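Local atomic coordinates of 3-polyprenyl-4-hydroxybenzoate decarboxylase and related decarboxylases (Pelotomaculum thermopropionicum, PDB entry 6H6X), a protein that binds prenylated FMN and, as a member of the UbiD family, probably catalyses the reversible decarboxylation of aromatic acids such as 2,5-furandicarboxylic acid. Residues G77-L82 with G300-E305; V307-V312 with K320-T325; Q314-V319 with K347-A352; I336-K341 with D418-L423. The protein carries 8 engineered substitutions. All blocks are in the same frame, centred on the assembly; numbering follows the deposited sequence.

Contact 1: residues G77-L82 with G300-E305; sequences GMLEKL and GGIARE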
loop_
_atom_site.group_PDB
_atom_site.type_symbol
_atom_site.label_atom_id
_atom_site.label_comp_id
_atom_site.label_asym_id
_atom_site.label_seq_id
_atom_site.Cartn_x
_atom_site.Cartn_y
_atom_site.Cartn_z
ATOM N N GLY B 77 -13.925 -18.176 6.405
ATOM C CA GLY B 77 -15.181 -18.774 5.910
ATOM C C GLY B 77 -16.230 -17.787 5.388
ATOM O O GLY B 77 -17.274 -18.200 4.878
ATOM N N MET B 78 -15.951 -16.495 5.528
ATOM C CA MET B 78 -16.891 -15.391 5.195
ATOM C C MET B 78 -17.516 -15.537 3.826
ATOM O O MET B 78 -18.768 -15.537 3.697
ATOM C CB MET B 78 -16.117 -14.077 5.317
ATOM C CG MET B 78 -16.811 -12.798 4.837
ATOM S SD MET B 78 -16.059 -11.295 5.507
ATOM C CE MET B 78 -14.357 -11.755 5.208
ATOM N N LEU B 79 -16.691 -15.725 2.792
ATOM C CA LEU B 79 -17.232 -15.716 1.447
ATOM C C LEU B 79 -18.163 -16.878 1.177
ATOM O O LEU B 79 -19.201 -16.727 0.487
ATOM C CB LEU B 79 -16.133 -15.610 0.393
ATOM C CG LEU B 79 -15.198 -14.386 0.506
ATOM C CD1 LEU B 79 -14.115 -14.404 -0.566
ATOM C CD2 LEU B 79 -15.977 -13.062 0.472
ATOM N N GLU B 80 -17.787 -18.038 1.719
ATOM C CA GLU B 80 -18.585 -19.261 1.564
ATOM C C GLU B 80 -19.835 -19.138 2.418
ATOM O O GLU B 80 -20.917 -19.468 1.963
ATOM C CB GLU B 80 -17.790 -20.547 1.932
ATOM C CG GLU B 80 -16.765 -20.997 0.857
ATOM C CD GLU B 80 -15.320 -20.493 1.100
ATOM O OE1 GLU B 80 -14.374 -21.102 0.561
ATOM O OE2 GLU B 80 -15.088 -19.506 1.866
ATOM N N LYS B 81 -19.728 -18.610 3.635
ATOM C CA LYS B 81 -20.964 -18.383 4.410
ATOM C C LYS B 81 -21.944 -17.461 3.665
ATOM O O LYS B 81 -23.138 -17.728 3.623
ATOM C CB LYS B 81 -20.692 -17.869 5.825
ATOM C CG LYS B 81 -21.763 -18.359 6.802
ATOM C CD LYS B 81 -22.087 -17.404 7.946
ATOM C CE LYS B 81 -22.913 -18.076 9.045
ATOM N NZ LYS B 81 -24.112 -18.760 8.488
ATOM N N LEU B 82 -21.426 -16.404 3.011
ATOM C CA LEU B 82 -22.306 -15.476 2.278
ATOM C C LEU B 82 -22.957 -16.174 1.088
ATOM O O LEU B 82 -24.160 -16.053 0.897
ATOM C CB LEU B 82 -21.590 -14.173 1.876
ATOM C CG LEU B 82 -22.456 -13.077 1.222
ATOM C CD1 LEU B 82 -23.714 -12.734 2.026
ATOM C CD2 LEU B 82 -21.621 -11.816 1.007
ATOM N N GLY B 300 -20.583 -3.528 -0.430
ATOM C CA GLY B 300 -20.716 -4.067 -1.800
ATOM C C GLY B 300 -19.580 -5.021 -2.187
ATOM O O GLY B 300 -19.819 -6.013 -2.848
ATOM N N GLY B 301 -18.361 -4.716 -1.759
ATOM C CA GLY B 301 -17.176 -5.488 -2.068
ATOM C C GLY B 301 -17.212 -6.956 -1.668
ATOM O O GLY B 301 -16.934 -7.830 -2.471
ATOM N N ILE B 302 -17.568 -7.212 -0.416
ATOM C CA ILE B 302 -17.673 -8.571 0.124
ATOM C C ILE B 302 -18.714 -9.351 -0.609
ATOM O O ILE B 302 -18.467 -10.502 -0.978
ATOM C CB ILE B 302 -17.917 -8.547 1.636
ATOM C CG1 ILE B 302 -16.641 -8.036 2.287
ATOM C CG2 ILE B 302 -18.222 -9.941 2.165
ATOM C CD1 ILE B 302 -16.813 -7.683 3.729
ATOM N N ALA B 303 -19.845 -8.717 -0.902
ATOM C CA ALA B 303 -20.866 -9.357 -1.735
ATOM C C ALA B 303 -20.371 -9.699 -3.127
ATOM O O ALA B 303 -20.631 -10.808 -3.639
ATOM C CB ALA B 303 -22.109 -8.485 -1.831
ATOM N N ARG B 304 -19.651 -8.772 -3.747
ATOM C CA ARG B 304 -19.099 -9.052 -5.105
ATOM C C ARG B 304 -17.988 -10.114 -5.006
ATOM O O ARG B 304 -17.870 -10.929 -5.853
ATOM C CB ARG B 304 -18.656 -7.796 -5.820
ATOM C CG ARG B 304 -19.809 -6.802 -6.135
ATOM C CD ARG B 304 -19.413 -5.513 -6.879
ATOM N NE ARG B 304 -18.694 -4.578 -6.065
ATOM C CZ ARG B 304 -19.245 -3.620 -5.283
ATOM N NH1 ARG B 304 -20.536 -3.501 -5.194
ATOM N NH2 ARG B 304 -18.473 -2.775 -4.557
ATOM N N GLU B 305 -17.182 -10.099 -3.957
ATOM C CA GLU B 305 -16.161 -11.117 -3.777
ATOM C C GLU B 305 -16.750 -12.526 -3.643
ATOM O O GLU B 305 -16.210 -13.468 -4.175
ATOM C CB GLU B 305 -15.284 -10.824 -2.586
ATOM C CG GLU B 305 -14.248 -9.753 -2.802
ATOM C CD GLU B 305 -13.455 -9.398 -1.528
ATOM O OE1 GLU B 305 -13.626 -10.062 -0.468
ATOM O OE2 GLU B 305 -12.618 -8.458 -1.578
#

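Contact 2: residues V307-V312 with K320-T325; sequences VLLQTV and KNVHLT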
loop_
_atom_site.group_PDB
_atom_site.type_symbol
_atom_site.label_atom_id
_atom_site.label_comp_id
_atom_site.label_asym_id
_atom_site.label_seq_id
_atom_site.Cartn_x
_atom_site.Cartn_y
_atom_site.Cartn_z
ATOM N N VAL B 307 -19.483 -13.740 -4.963
ATOM C CA VAL B 307 -19.849 -14.109 -6.323
ATOM C C VAL B 307 -18.642 -14.372 -7.194
ATOM O O VAL B 307 -18.653 -15.321 -7.948
ATOM C CB VAL B 307 -20.731 -13.029 -6.991
ATOM C CG1 VAL B 307 -20.844 -13.220 -8.512
ATOM C CG2 VAL B 307 -22.121 -13.048 -6.348
ATOM N N LEU B 308 -17.605 -13.534 -7.089
ATOM C CA LEU B 308 -16.385 -13.729 -7.806
ATOM C C LEU B 308 -15.689 -15.082 -7.448
ATOM O O LEU B 308 -15.219 -15.796 -8.356
ATOM C CB LEU B 308 -15.432 -12.562 -7.580
ATOM C CG LEU B 308 -13.997 -12.697 -8.108
ATOM C CD1 LEU B 308 -14.032 -12.650 -9.631
ATOM C CD2 LEU B 308 -13.108 -11.558 -7.573
ATOM N N LEU B 309 -15.584 -15.407 -6.156
ATOM C CA LEU B 309 -15.007 -16.691 -5.728
ATOM C C LEU B 309 -15.710 -17.862 -6.374
ATOM O O LEU B 309 -15.047 -18.767 -6.903
ATOM C CB LEU B 309 -15.064 -16.892 -4.218
ATOM C CG LEU B 309 -14.345 -18.136 -3.661
ATOM C CD1 LEU B 309 -12.864 -18.195 -4.070
ATOM C CD2 LEU B 309 -14.440 -18.129 -2.141
ATOM N N GLN B 310 -17.042 -17.858 -6.323
ATOM C CA GLN B 310 -17.841 -18.929 -6.944
ATOM C C GLN B 310 -17.593 -19.048 -8.441
ATOM O O GLN B 310 -17.315 -20.149 -8.927
ATOM C CB GLN B 310 -19.354 -18.742 -6.742
ATOM C CG GLN B 310 -19.909 -19.403 -5.499
ATOM C CD GLN B 310 -21.397 -19.133 -5.331
ATOM O OE1 GLN B 310 -21.874 -18.006 -5.572
ATOM N NE2 GLN B 310 -22.149 -20.167 -4.919
ATOM N N THR B 311 -17.705 -17.942 -9.166
ATOM C CA THR B 311 -17.508 -17.982 -10.610
ATOM C C THR B 311 -16.129 -18.497 -11.016
ATOM O O THR B 311 -16.008 -19.269 -11.953
ATOM C CB THR B 311 -17.635 -16.600 -11.250
ATOM O OG1 THR B 311 -18.761 -15.915 -10.709
ATOM C CG2 THR B 311 -17.793 -16.749 -12.798
ATOM N N VAL B 312 -15.106 -18.047 -10.299
ATOM C CA VAL B 312 -13.775 -18.465 -10.578
ATOM C C VAL B 312 -13.593 -19.938 -10.205
ATOM O O VAL B 312 -12.953 -20.648 -10.949
ATOM C CB VAL B 312 -12.750 -17.564 -9.874
ATOM C CG1 VAL B 312 -11.342 -18.091 -10.037
ATOM C CG2 VAL B 312 -12.805 -16.150 -10.456
ATOM N N LYS B 320 -7.624 -20.509 -4.455
ATOM C CA LYS B 320 -7.637 -20.437 -2.996
ATOM C C LYS B 320 -8.452 -19.204 -2.501
ATOM O O LYS B 320 -9.204 -19.314 -1.524
ATOM C CB LYS B 320 -6.218 -20.357 -2.466
ATOM N N ASN B 321 -8.263 -18.023 -3.113
ATOM C CA ASN B 321 -8.941 -16.809 -2.633
ATOM C C ASN B 321 -9.071 -15.733 -3.708
ATOM O O ASN B 321 -8.424 -15.807 -4.769
ATOM C CB ASN B 321 -8.199 -16.247 -1.425
ATOM C CG ASN B 321 -9.160 -15.678 -0.337
ATOM O OD1 ASN B 321 -10.389 -15.396 -0.544
ATOM N ND2 ASN B 321 -8.597 -15.542 0.841
ATOM N N VAL B 322 -9.934 -14.759 -3.443
ATOM C CA VAL B 322 -10.143 -13.596 -4.303
ATOM C C VAL B 322 -10.265 -12.360 -3.416
ATOM O O VAL B 322 -10.657 -12.464 -2.251
ATOM C CB VAL B 322 -11.375 -13.780 -5.176
ATOM C CG1 VAL B 322 -11.293 -15.102 -5.952
ATOM C CG2 VAL B 322 -12.659 -13.753 -4.364
ATOM N N HIS B 323 -9.840 -11.225 -3.950
ATOM C CA HIS B 323 -9.928 -9.931 -3.293
ATOM C C HIS B 323 -10.206 -8.839 -4.366
ATOM O O HIS B 323 -9.472 -8.699 -5.367
ATOM C CB HIS B 323 -8.621 -9.641 -2.598
ATOM C CG HIS B 323 -8.587 -8.344 -1.862
ATOM N ND1 HIS B 323 -7.447 -7.579 -1.760
ATOM C CD2 HIS B 323 -9.535 -7.697 -1.147
ATOM C CE1 HIS B 323 -7.694 -6.513 -1.018
ATOM N NE2 HIS B 323 -8.957 -6.567 -0.622
ATOM N N LEU B 324 -11.264 -8.085 -4.157
ATOM C CA LEU B 324 -11.486 -6.818 -4.843
ATOM C C LEU B 324 -10.859 -5.706 -4.035
ATOM O O LEU B 324 -11.321 -5.405 -2.951
ATOM C CB LEU B 324 -12.973 -6.579 -5.065
ATOM C CG LEU B 324 -13.617 -7.591 -5.988
ATOM C CD1 LEU B 324 -15.139 -7.513 -5.959
ATOM C CD2 LEU B 324 -13.111 -7.408 -7.421
ATOM N N THR B 325 -9.780 -5.114 -4.544
ATOM C CA THR B 325 -8.980 -4.159 -3.779
ATOM C C THR B 325 -9.667 -2.787 -3.551
ATOM O O THR B 325 -10.458 -2.333 -4.368
ATOM C CB THR B 325 -7.641 -3.802 -4.498
ATOM O OG1 THR B 325 -7.922 -3.051 -5.726
ATOM C CG2 THR B 325 -6.821 -5.054 -4.773
#

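Contact 3: residues Q314-V319 with K347-A352; sequences QNVPTV and KRAIDA. Engineered in segment 314-319: Asn-315 (natural residue Ala). Engineered in segment 347-352: Arg-348 (natural residue Asn), Asp-351 (natural residue Phe).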
loop_
_atom_site.group_PDB
_atom_site.type_symbol
_atom_site.label_atom_id
_atom_site.label_comp_id
_atom_site.label_asym_id
_atom_site.label_seq_id
_atom_site.Cartn_x
_atom_site.Cartn_y
_atom_site.Cartn_z
ATOM N N GLN B 314 -15.750 -22.423 -10.284
ATOM C CA GLN B 314 -16.378 -23.203 -11.360
ATOM C C GLN B 314 -15.390 -23.597 -12.430
ATOM O O GLN B 314 -15.388 -24.753 -12.859
ATOM C CB GLN B 314 -17.537 -22.449 -12.057
ATOM C CG GLN B 314 -18.917 -23.072 -11.887
ATOM C CD GLN B 314 -19.561 -22.736 -10.541
ATOM O OE1 GLN B 314 -20.546 -21.984 -10.482
ATOM N NE2 GLN B 314 -18.998 -23.277 -9.450
ATOM N N ASN B 315 -14.572 -22.634 -12.874
ATOM C CA ASN B 315 -13.664 -22.865 -13.968
ATOM C C ASN B 315 -12.269 -23.213 -13.496
ATOM O O ASN B 315 -11.500 -23.721 -14.278
ATOM C CB ASN B 315 -13.601 -21.648 -14.890
ATOM C CG ASN B 315 -14.893 -21.388 -15.626
ATOM O OD1 ASN B 315 -15.236 -22.077 -16.573
ATOM N ND2 ASN B 315 -15.596 -20.344 -15.221
ATOM N N VAL B 316 -11.921 -22.915 -12.244
ATOM C CA VAL B 316 -10.557 -23.050 -11.768
ATOM C C VAL B 316 -10.608 -23.582 -10.344
ATOM O O VAL B 316 -10.501 -22.812 -9.360
ATOM C CB VAL B 316 -9.766 -21.723 -11.844
ATOM C CG1 VAL B 316 -8.324 -21.920 -11.392
ATOM C CG2 VAL B 316 -9.804 -21.144 -13.252
ATOM N N PRO B 317 -10.770 -24.917 -10.216
ATOM C CA PRO B 317 -11.001 -25.491 -8.877
ATOM C C PRO B 317 -9.822 -25.318 -7.928
ATOM O O PRO B 317 -9.986 -25.389 -6.721
ATOM C CB PRO B 317 -11.263 -26.993 -9.168
ATOM C CG PRO B 317 -10.811 -27.230 -10.586
ATOM C CD PRO B 317 -10.978 -25.912 -11.289
ATOM N N THR B 318 -8.643 -25.049 -8.482
ATOM C CA THR B 318 -7.435 -24.733 -7.708
ATOM C C THR B 318 -7.394 -23.294 -7.060
ATOM O O THR B 318 -6.466 -22.954 -6.338
ATOM C CB THR B 318 -6.218 -24.910 -8.632
ATOM O OG1 THR B 318 -6.416 -24.167 -9.851
ATOM C CG2 THR B 318 -6.038 -26.380 -9.000
ATOM N N VAL B 319 -8.381 -22.449 -7.324
ATOM C CA VAL B 319 -8.485 -21.123 -6.662
ATOM C C VAL B 319 -8.498 -21.228 -5.144
ATOM O O VAL B 319 -9.261 -21.965 -4.608
ATOM C CB VAL B 319 -9.739 -20.364 -7.161
ATOM C CG1 VAL B 319 -11.019 -20.988 -6.597
ATOM C CG2 VAL B 319 -9.656 -18.891 -6.812
ATOM N N LYS B 347 -4.913 -17.791 -17.152
ATOM C CA LYS B 347 -5.858 -17.321 -18.185
ATOM C C LYS B 347 -7.297 -17.669 -17.897
ATOM O O LYS B 347 -8.188 -16.826 -18.074
ATOM C CB LYS B 347 -5.488 -17.809 -19.610
ATOM N N ARG B 348 -7.540 -18.893 -17.437
ATOM C CA ARG B 348 -8.900 -19.316 -17.080
ATOM C C ARG B 348 -9.439 -18.510 -15.866
ATOM O O ARG B 348 -10.582 -18.124 -15.856
ATOM C CB ARG B 348 -8.946 -20.824 -16.782
ATOM C CG ARG B 348 -8.705 -21.720 -18.019
ATOM C CD ARG B 348 -8.474 -23.192 -17.626
ATOM N NE ARG B 348 -9.659 -23.767 -16.982
ATOM C CZ ARG B 348 -10.796 -24.120 -17.611
ATOM N NH1 ARG B 348 -10.936 -23.991 -18.940
ATOM N NH2 ARG B 348 -11.814 -24.613 -16.910
ATOM N N ALA B 349 -8.623 -18.289 -14.848
ATOM C CA ALA B 349 -9.044 -17.462 -13.704
ATOM C C ALA B 349 -9.363 -16.015 -14.205
ATOM O O ALA B 349 -10.386 -15.455 -13.878
ATOM C CB ALA B 349 -7.970 -17.464 -12.624
ATOM N N ILE B 350 -8.527 -15.494 -15.101
ATOM C CA ILE B 350 -8.743 -14.177 -15.673
ATOM C C ILE B 350 -10.045 -14.082 -16.452
ATOM O O ILE B 350 -10.822 -13.124 -16.238
ATOM C CB ILE B 350 -7.554 -13.703 -16.534
ATOM C CG1 ILE B 350 -6.372 -13.361 -15.628
ATOM C CG2 ILE B 350 -7.932 -12.494 -17.424
ATOM C CD1 ILE B 350 -5.031 -13.315 -16.347
ATOM N N ASP B 351 -10.285 -15.050 -17.332
ATOM C CA ASP B 351 -11.509 -15.087 -18.150
ATOM C C ASP B 351 -12.765 -15.185 -17.266
ATOM O O ASP B 351 -13.773 -14.554 -17.528
ATOM C CB ASP B 351 -11.467 -16.235 -19.199
ATOM N N ALA B 352 -12.687 -15.970 -16.204
ATOM C CA ALA B 352 -13.770 -16.114 -15.239
ATOM C C ALA B 352 -14.018 -14.818 -14.444
ATOM O O ALA B 352 -15.156 -14.477 -14.191
ATOM C CB ALA B 352 -13.466 -17.254 -14.302
#

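Contact 4: residues I336-K341 with D418-L423; sequences ISIEKK and DATIPL. With CA (calcium ion), chain J.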
loop_
_atom_site.group_PDB
_atom_site.type_symbol
_atom_site.label_atom_id
_atom_site.label_comp_id
_atom_site.label_asym_id
_atom_site.label_seq_id
_atom_site.Cartn_x
_atom_site.Cartn_y
_atom_site.Cartn_z
ATOM N N ILE B 336 -6.386 -12.604 -7.544
ATOM C CA ILE B 336 -6.837 -13.999 -7.468
ATOM C C ILE B 336 -5.639 -14.837 -7.127
ATOM O O ILE B 336 -4.650 -14.731 -7.811
ATOM C CB ILE B 336 -7.468 -14.475 -8.786
ATOM C CG1 ILE B 336 -8.671 -13.608 -9.094
ATOM C CG2 ILE B 336 -7.957 -15.930 -8.695
ATOM C CD1 ILE B 336 -9.283 -13.872 -10.409
ATOM N N SER B 337 -5.695 -15.590 -6.032
ATOM C CA SER B 337 -4.636 -16.572 -5.695
ATOM C C SER B 337 -5.080 -17.962 -6.136
ATOM O O SER B 337 -6.222 -18.340 -5.947
ATOM C CB SER B 337 -4.314 -16.585 -4.195
ATOM O OG SER B 337 -5.440 -16.993 -3.517
ATOM N N ILE B 338 -4.196 -18.684 -6.806
ATOM C CA ILE B 338 -4.439 -20.076 -7.176
ATOM C C ILE B 338 -3.308 -20.972 -6.706
ATOM O O ILE B 338 -2.189 -20.530 -6.527
ATOM C CB ILE B 338 -4.601 -20.239 -8.683
ATOM C CG1 ILE B 338 -3.362 -19.794 -9.468
ATOM C CG2 ILE B 338 -5.855 -19.532 -9.178
ATOM C CD1 ILE B 338 -3.572 -20.028 -10.961
ATOM N N GLU B 339 -3.617 -22.231 -6.448
ATOM C CA GLU B 339 -2.588 -23.248 -6.194
ATOM C C GLU B 339 -2.420 -23.876 -7.543
ATOM O O GLU B 339 -3.162 -24.775 -7.909
ATOM C CB GLU B 339 -3.026 -24.250 -5.119
ATOM C CG GLU B 339 -1.992 -25.326 -4.792
ATOM C CD GLU B 339 -2.544 -26.366 -3.786
ATOM O OE1 GLU B 339 -3.503 -27.074 -4.162
ATOM O OE2 GLU B 339 -2.058 -26.481 -2.621
ATOM N N LYS B 340 -1.478 -23.370 -8.320
ATOM C CA LYS B 340 -1.431 -23.729 -9.740
ATOM C C LYS B 340 -0.907 -25.177 -9.950
ATOM O O LYS B 340 0.109 -25.524 -9.370
ATOM C CB LYS B 340 -0.593 -22.713 -10.526
ATOM C CG LYS B 340 -0.457 -23.059 -11.997
ATOM C CD LYS B 340 -0.058 -21.881 -12.867
ATOM C CE LYS B 340 1.340 -21.414 -12.558
ATOM N NZ LYS B 340 1.962 -20.858 -13.779
ATOM N N LYS B 341 -1.603 -25.977 -10.770
ATOM C CA LYS B 341 -1.178 -27.353 -11.171
ATOM C C LYS B 341 -0.766 -27.403 -12.643
ATOM O O LYS B 341 0.189 -28.082 -12.965
ATOM C CB LYS B 341 -2.286 -28.399 -11.019
ATOM C CG LYS B 341 -3.089 -28.380 -9.731
ATOM C CD LYS B 341 -2.471 -29.150 -8.602
ATOM C CE LYS B 341 -3.579 -29.749 -7.725
ATOM N NZ LYS B 341 -3.045 -30.386 -6.491
ATOM N N ASP B 418 -0.793 -12.190 -15.469
ATOM C CA ASP B 418 -0.412 -13.494 -14.861
ATOM C C ASP B 418 0.851 -13.316 -14.131
ATOM O O ASP B 418 1.906 -13.205 -14.757
ATOM C CB ASP B 418 -0.136 -14.533 -15.958
ATOM C CG ASP B 418 0.193 -15.920 -15.385
ATOM O OD1 ASP B 418 0.448 -16.085 -14.168
ATOM O OD2 ASP B 418 0.200 -16.825 -16.200
ATOM N N ALA B 419 0.789 -13.209 -12.812
ATOM C CA ALA B 419 1.972 -13.012 -12.045
ATOM C C ALA B 419 2.270 -14.293 -11.224
ATOM O O ALA B 419 2.734 -14.196 -10.088
ATOM C CB ALA B 419 1.784 -11.812 -11.121
ATOM N N THR B 420 1.954 -15.459 -11.788
ATOM C CA THR B 420 2.385 -16.727 -11.208
ATOM C C THR B 420 3.763 -17.163 -11.705
ATOM O O THR B 420 4.198 -16.827 -12.811
ATOM C CB THR B 420 1.347 -17.845 -11.479
ATOM O OG1 THR B 420 1.279 -18.163 -12.873
ATOM C CG2 THR B 420 -0.027 -17.365 -11.019
ATOM N N ILE B 421 4.451 -17.903 -10.846
ATOM C CA ILE B 421 5.709 -18.556 -11.186
ATOM C C ILE B 421 5.444 -19.563 -12.313
ATOM O O ILE B 421 4.486 -20.381 -12.210
ATOM C CB ILE B 421 6.285 -19.287 -9.957
ATOM C CG1 ILE B 421 6.742 -18.287 -8.889
ATOM C CG2 ILE B 421 7.456 -20.174 -10.342
ATOM C CD1 ILE B 421 6.658 -18.877 -7.485
ATOM N N PRO B 422 6.247 -19.527 -13.402
ATOM C CA PRO B 422 6.091 -20.587 -14.455
ATOM C C PRO B 422 6.438 -21.988 -13.921
ATOM O O PRO B 422 7.299 -22.105 -13.034
ATOM C CB PRO B 422 7.072 -20.136 -15.553
ATOM C CG PRO B 422 7.273 -18.669 -15.317
ATOM C CD PRO B 422 7.245 -18.523 -13.812
ATOM N N LEU B 423 5.774 -23.026 -14.421
ATOM C CA LEU B 423 5.821 -24.383 -13.783
ATOM C C LEU B 423 7.147 -25.194 -13.857
ATOM O O LEU B 423 7.465 -25.920 -12.906
ATOM C CB LEU B 423 4.678 -25.270 -14.289
ATOM C CG LEU B 423 3.381 -25.091 -13.513
ATOM C CD1 LEU B 423 2.270 -25.876 -14.197
ATOM C CD2 LEU B 423 3.555 -25.501 -12.048
HETATM CA CA CA J . 3.997 -15.167 -14.894
HETATM O O HOH W 1 3.450 -17.634 -15.756
#

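Contact 1: residues G77-L82 with G300-E305
Ile-302 meets Met-78, Leu-79 and Leu-82 where helix 75-87 lies across helix 294-315, a worked example of how branched and unbranched apolar chains interlock between steeply crossed helices. From CB, where its chain forks, Ile-302 sends CG2 anti to the backbone N and into the opposing helix. This methyl lies 4.1 Å from CD2 of Leu-82 and 4.2 Å from CG of Met-78, with Leu-79 CD2 at a similar distance. On the other branch CG1 carries the tip methyl CD1 to 4.1 Å from SD of Met-78. The two side chains cross at about a right angle, thioether against methyl, and Phe-67 of helix 64-70 packs on both.

Leu-79 adds a second point of contact. Its CD2 sits 3.9 Å from the carbonyl O of Ile-302 and equally near CB of Glu-305, against whose aliphatic root it leans. OE1 of Glu-305 lies beside the same methyl, while OE2 accepts a hydrogen bond from Leu-324 N on strand 319-324. Leu-82 closes the patch, its CD2 methyl resting 3.8 Å from CA of Ala-303, against the helix backbone.

The helix axes approach to 9.6 Å and cross at -77°, a buried, mainly apolar helix-helix crossing. It joins helix 75-87 of the N-terminal UbiD region to helix 294-315 of the C-terminal region, with the side chain of Ala-303 about 7 Å from the bound prenylated FMN.

Contact 2: residues V307-V312 with K320-T325
Leu-308 and Val-322 run alongside each other, pointing opposite ways, the leucine reaching from the helix toward the strand and the valine from the strand toward the helix. The nearest approach is CD2 of Leu-308 to CB of Val-322, at 3.7 Å, with the CG2 methyl of the valine only slightly farther off. Leu-309, the next residue round the helix, meets the same valine obliquely: its CD1 lies 3.9 Å from CG1 of Val-322. Leu-308 thus takes CB and CG2 of the valine, and Leu-309 touches both of its methyls. CG1 of Val-322 is anti to the carbonyl carbon (chi1 -53°), on the side of Leu-309 CD1; CG2, between N and the carbonyl carbon, lies 3.8 Å from Leu-309 N.

The principle illustrated is that of an alpha/beta layer, in which helix 294-315 returns through a short connection into strand 319-324 and covers one face of the mixed sheet. Axes of helix and strand run at 137° and approach to 8.1 Å. At the start of the strand, a classic beta bulge sets Lys-320 and Asn-321 opposite Ser-337 of strand 333-338.

CD2 of Leu-308 also lies 4.2 Å from CD2 of Leu-324. An alanine at Leu-308 would probably open a gap beside Val-322 CB and deprive Leu-324 of this apolar neighbour. Leu-308 also packs against Ala-353 and Ser-356 of helix 345-356, while Leu-309 touches Leu-79 of helix 75-87.

Contact 3: residues Q314-V319 with K347-A352
Val-316 and Ala-349 bring their CA atoms to 6.1 Å where the chain, leaving helix 294-315, passes a regular turn of helix 345-356. The backbone stretches out at Val-316 and then reverses in a type I beta turn from Val-316 to Val-319, whose closing hydrogen bond runs from Val-319 N to Val-316 O. Segment 347-352 keeps its helical bonding throughout.

Two kinds of chemistry share this short interface. On the outer side the engineered Arg-348 reaches across to the backbone of Asn-315, with NE brought round at chi3 (63°), and its NH2 donates to the carbonyl O of Asn-315 at 2.8 Å. The donor lies in the carbonyl plane on a lone pair, although the oxygen sits 22° out of the guanidinium plane. NE adds a weak bond to the same oxygen, 3.3 Å from NE to Asn-315 O, making the grip forked. Asn-315 is itself engineered: its ND2 lies 3.9 Å from CB of Ala-352 and bonds weakly to Thr-311 O.

On the inner side Val-316 supplies apolar packing through a single methyl. CG2, anti to the carbonyl carbon, lies 3.5 Å from N of Ala-349 and 3.6 Å from CB of Arg-348, pressed against the helix backbone. Ala-349 CB lies 4.2 Å from the same CG2.

Val-316 also packs on Ile-338 of strand 333-338, and Val-319 on Ile-336, while Ile-350 turns to strand 362-367; Ala-352 meets Val-312, so helices 294-315 and 345-356 lie side by side on one face of the sheet.

Contact 4: residues I336-K341 with D418-L423
Lys-340 NZ is gripped by three groups: Thr-420 OG1 at 2.9 Å, the carbonyl O of Ile-421, and the carboxylate of Glu-343 in a salt bridge. It ties the chain after strand 333-338 to the calcium-binding loop that follows strand 414-418. NZ stands 40° out of the carbonyl plane of Ile-421, 3.0 Å from its O. A bend at chi3 (67°) turns CE so that it too lies beside the threonine hydroxyl.

Thr-420 OG1 links the lysine to Asp-418. While accepting from the lysine it donates to OD1 of Asp-418, a short bond of 2.6 Å that uses the syn lone pair of the carboxylate. The same OD1 also receives the backbone N of Thr-420, at 2.9 Å, closing an Asx turn that shapes the loop. A methionine in place of Lys-340 would probably leave the Glu-343 carboxylate without its cationic mate and the threonine hydroxyl and Ile-421 carbonyl without this donor.

The folded loop points two carbonyls at the metal, and Arg-385 O, Asp-391 OD2 and a water complete the site. Asp-418 thus binds calcium by its backbone and uses its side chain to shape the turn. Nearby, Ile-338 CG1 comes loosely near Thr-420 CG2. The calcium lies 2.7 Å from Thr-420 O and 2.9 Å from Asp-418 O.

Contacts 1, 2 and 3 are strung along helix 294-315, which runs from near the prenylated FMN pocket out into the C-terminal domain. Contacts 1 and 2 are buried and mainly apolar, and Glu-305 bridges them by its bond to Leu-324 N. Contact 3 pairs buried packing of Val-316 with a more exposed hydrogen bond from the engineered Arg-348 to a backbone carbonyl. Contact 4 lies farthest from the chain centre and is partly buried; there charge, hydroxyl and carbonyl do the work beside calcium. Contacts 2 and 4 use neighbouring strands of one sheet, while contacts 3 and 4 touch through the Thr-318 to Glu-339 backbone bond. Polar chemistry thus grows outward.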